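Local coordinates for fiber protein (Snake adenovirus 1, PDB 4D0U) that forms the trimeric head domain of the viral fiber, which probably protrudes from the capsid vertices and attaches the virion to a host receptor, at residues S38-E46 with F58-G66. The protein carries 2 engineered substitutions. Numbering follows the deposited sequence.
Sequences SKTSLDIAE and FQAREEELG
Asp43 meets Gln59 and Arg61 on one face of the antiparallel hairpin made by strands 40-49 and 55-65. Asp43 OD1 takes a nearly straight hydrogen bond from Gln59 NE2 at 2.8 Å. Asp43 OD1 lies in the Gln59 amide plane, and the amide meets its syn side, somewhat out of the carboxylate plane. Arg61 lies alongside Asp43, pointing the same way. The Arg61 chain runs straight to CD and then bends at chi3 (-80°), which brings NE and NH2 edge-on to the carboxylate. This salt bridge is loose: Arg61 NH2 to Asp43 OD2 is 3.4 Å, and the carboxylate and guanidinium planes are 61° apart. Both groups have further partners in a second subunit, Lys39 for Asp43 and Glu63 for Arg61.

A classic beta bulge interrupts the ladder, where Ser41 and Leu42 both face Glu62. Ser41 N donates to Glu62 O at 2.9 Å, and Leu42 N only weakly to the same oxygen. With chi1 at 49°, Ser41 OG sits between its backbone N and carbonyl carbon and donates to the anti lone pair of Glu62 OE1 at 2.7 Å. Arg71 pairs with the other carboxylate oxygen. On the opposite face, which also carries Leu42 and Glu62, Ile44 CG1 packs on Ala60 CB at 3.8 Å, beside helix 91-98.

The chemistry thus differs by face. Asp43 and Arg61 join the hairpin to charges across the trimer interface, while Leu42, Ile44 and Ala60 pack against the subunit's own helix.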
loop_
_atom_site.group_PDB
_atom_site.type_symbol
_atom_site.label_atom_id
_atom_site.label_comp_id
_atom_site.label_asym_id
_atom_site.label_seq_id
_atom_site.Cartn_x
_atom_site.Cartn_y
_atom_site.Cartn_z
ATOM N N SER A 38 0.912 21.669 0.309
ATOM C CA SER A 38 0.512 20.254 0.349
ATOM C C SER A 38 -0.473 19.931 -0.781
ATOM O O SER A 38 -1.264 20.793 -1.198
ATOM C CB SER A 38 -0.110 19.914 1.717
ATOM O OG SER A 38 -0.377 18.523 1.846
ATOM N N LYS A 39 -0.441 18.690 -1.261
ATOM C CA LYS A 39 -1.451 18.238 -2.228
ATOM C C LYS A 39 -2.657 17.587 -1.545
ATOM O O LYS A 39 -3.641 17.250 -2.214
ATOM C CB LYS A 39 -0.839 17.278 -3.245
ATOM C CG LYS A 39 0.238 17.909 -4.125
ATOM C CD LYS A 39 0.812 16.892 -5.101
ATOM C CE LYS A 39 2.116 17.371 -5.704
ATOM N NZ LYS A 39 2.531 16.554 -6.881
ATOM N N THR A 40 -2.570 17.450 -0.222
ATOM C CA THR A 40 -3.620 16.797 0.564
ATOM C C THR A 40 -4.748 17.765 0.861
ATOM O O THR A 40 -4.541 18.772 1.536
ATOM C CB THR A 40 -3.048 16.208 1.863
ATOM O OG1 THR A 40 -2.032 15.259 1.521
ATOM C CG2 THR A 40 -4.117 15.489 2.656
ATOM N N SER A 41 -5.934 17.461 0.348
ATOM C CA SER A 41 -7.114 18.326 0.513
ATOM C C SER A 41 -8.104 17.794 1.558
ATOM O O SER A 41 -9.030 18.498 1.969
ATOM C CB SER A 41 -7.827 18.499 -0.830
ATOM O OG SER A 41 -8.041 17.251 -1.484
ATOM N N LEU A 42 -7.939 16.534 1.958
ATOM C CA LEU A 42 -8.742 15.948 3.032
ATOM C C LEU A 42 -7.925 14.867 3.714
ATOM O O LEU A 42 -7.305 14.035 3.047
ATOM C CB LEU A 42 -10.049 15.353 2.492
ATOM C CG LEU A 42 -10.827 14.576 3.569
ATOM C CD1 LEU A 42 -11.760 15.516 4.305
ATOM C CD2 LEU A 42 -11.593 13.398 3.000
ATOM N N ASP A 43 -7.897 14.878 5.041
ATOM C CA ASP A 43 -7.205 13.817 5.745
ATOM C C ASP A 43 -7.837 13.583 7.083
ATOM O O ASP A 43 -7.462 14.266 8.043
ATOM C CB ASP A 43 -5.721 14.181 5.928
ATOM C CG ASP A 43 -4.816 12.988 5.820
ATOM O OD1 ASP A 43 -5.347 11.882 5.594
ATOM O OD2 ASP A 43 -3.570 13.143 5.939
ATOM N N ILE A 44 -8.774 12.634 7.168
ATOM C CA ILE A 44 -9.503 12.403 8.406
ATOM C C ILE A 44 -9.362 10.972 8.907
ATOM O O ILE A 44 -9.075 10.060 8.143
ATOM C CB ILE A 44 -10.996 12.718 8.256
ATOM C CG1 ILE A 44 -11.662 11.761 7.259
ATOM C CG2 ILE A 44 -11.195 14.209 7.921
ATOM C CD1 ILE A 44 -13.113 12.026 6.969
ATOM N N ALA A 45 -9.601 10.792 10.192
ATOM C CA ALA A 45 -9.312 9.532 10.824
ATOM C C ALA A 45 -10.320 9.325 11.932
ATOM O O ALA A 45 -10.729 10.287 12.612
ATOM C CB ALA A 45 -7.875 9.514 11.349
ATOM N N GLU A 46 -10.755 8.085 12.091
ATOM C CA GLU A 46 -11.687 7.738 13.140
ATOM C C GLU A 46 -11.611 6.270 13.499
ATOM O O GLU A 46 -11.224 5.444 12.678
ATOM C CB GLU A 46 -13.113 8.155 12.791
ATOM C CG GLU A 46 -13.827 7.414 11.699
ATOM C CD GLU A 46 -15.184 8.072 11.399
ATOM O OE1 GLU A 46 -15.136 9.198 10.851
ATOM O OE2 GLU A 46 -16.263 7.504 11.699
ATOM N N PHE A 58 -9.798 3.899 10.688
ATOM C CA PHE A 58 -9.832 4.234 9.277
ATOM C C PHE A 58 -9.285 5.620 9.076
ATOM O O PHE A 58 -9.515 6.502 9.899
ATOM C CB PHE A 58 -11.257 4.151 8.739
ATOM C CG PHE A 58 -11.743 2.735 8.590
ATOM C CD1 PHE A 58 -11.484 2.028 7.422
ATOM C CD2 PHE A 58 -12.395 2.093 9.648
ATOM C CE1 PHE A 58 -11.907 0.708 7.278
ATOM C CE2 PHE A 58 -12.817 0.776 9.505
ATOM C CZ PHE A 58 -12.554 0.088 8.332
ATOM N N GLN A 59 -8.565 5.804 7.980
ATOM C CA GLN A 59 -8.165 7.149 7.515
ATOM C C GLN A 59 -8.655 7.340 6.111
ATOM O O GLN A 59 -8.511 6.446 5.275
ATOM C CB GLN A 59 -6.650 7.297 7.593
ATOM C CG GLN A 59 -6.106 8.520 6.859
ATOM C CD GLN A 59 -4.605 8.444 6.670
ATOM O OE1 GLN A 59 -3.992 7.416 6.951
ATOM N NE2 GLN A 59 -4.010 9.531 6.195
ATOM N N ALA A 60 -9.293 8.481 5.836
ATOM C CA ALA A 60 -9.764 8.802 4.481
ATOM C C ALA A 60 -8.959 9.990 4.010
ATOM O O ALA A 60 -8.893 11.016 4.705
ATOM C CB ALA A 60 -11.263 9.147 4.488
ATOM N N ARG A 61 -8.289 9.836 2.878
ATOM C CA ARG A 61 -7.417 10.902 2.370
ATOM C C ARG A 61 -7.777 11.253 0.933
ATOM O O ARG A 61 -7.994 10.389 0.096
ATOM C CB ARG A 61 -5.943 10.484 2.472
ATOM C CG ARG A 61 -4.961 11.502 1.901
ATOM C CD ARG A 61 -3.554 10.947 1.963
ATOM N NE ARG A 61 -3.003 11.083 3.304
ATOM C CZ ARG A 61 -1.928 10.427 3.760
ATOM N NH1 ARG A 61 -1.266 9.550 2.987
ATOM N NH2 ARG A 61 -1.517 10.651 5.005
ATOM N N GLU A 62 -7.829 12.550 0.640
ATOM C CA GLU A 62 -7.953 13.017 -0.743
ATOM C C GLU A 62 -6.686 13.802 -1.117
ATOM O O GLU A 62 -6.245 14.655 -0.342
ATOM C CB GLU A 62 -9.173 13.914 -0.859
ATOM C CG GLU A 62 -9.437 14.321 -2.294
ATOM C CD GLU A 62 -10.622 15.232 -2.429
ATOM O OE1 GLU A 62 -10.508 16.427 -2.056
ATOM O OE2 GLU A 62 -11.669 14.749 -2.884
ATOM N N GLU A 63 -6.092 13.469 -2.264
ATOM C CA GLU A 63 -4.919 14.166 -2.774
ATOM C C GLU A 63 -5.195 14.710 -4.160
ATOM O O GLU A 63 -5.669 13.993 -5.043
ATOM C CB GLU A 63 -3.681 13.254 -2.810
ATOM C CG GLU A 63 -3.285 12.772 -1.424
ATOM C CD GLU A 63 -2.340 11.574 -1.481
ATOM O OE1 GLU A 63 -1.146 11.802 -1.773
ATOM O OE2 GLU A 63 -2.783 10.433 -1.205
ATOM N N GLU A 64 -4.896 16.002 -4.333
ATOM C CA GLU A 64 -5.103 16.653 -5.613
ATOM C C GLU A 64 -3.786 16.617 -6.389
ATOM O O GLU A 64 -2.786 17.224 -5.965
ATOM C CB GLU A 64 -5.627 18.080 -5.391
ATOM C CG GLU A 64 -7.105 18.061 -4.997
ATOM C CD GLU A 64 -7.609 19.353 -4.382
ATOM O OE1 GLU A 64 -6.828 20.329 -4.261
ATOM O OE2 GLU A 64 -8.807 19.387 -4.017
ATOM N N LEU A 65 -3.802 15.859 -7.485
ATOM C CA LEU A 65 -2.652 15.640 -8.361
ATOM C C LEU A 65 -2.979 16.212 -9.741
ATOM O O LEU A 65 -2.819 15.549 -10.771
ATOM C CB LEU A 65 -2.332 14.140 -8.475
ATOM C CG LEU A 65 -2.603 13.243 -7.257
ATOM C CD1 LEU A 65 -2.690 11.797 -7.700
ATOM C CD2 LEU A 65 -1.523 13.399 -6.198
ATOM N N GLY A 66 -3.455 17.449 -9.759
ATOM C CA GLY A 66 -3.544 18.191 -11.019
ATOM C C GLY A 66 -4.819 17.835 -11.725
ATOM O O GLY A 66 -5.894 18.072 -11.182
#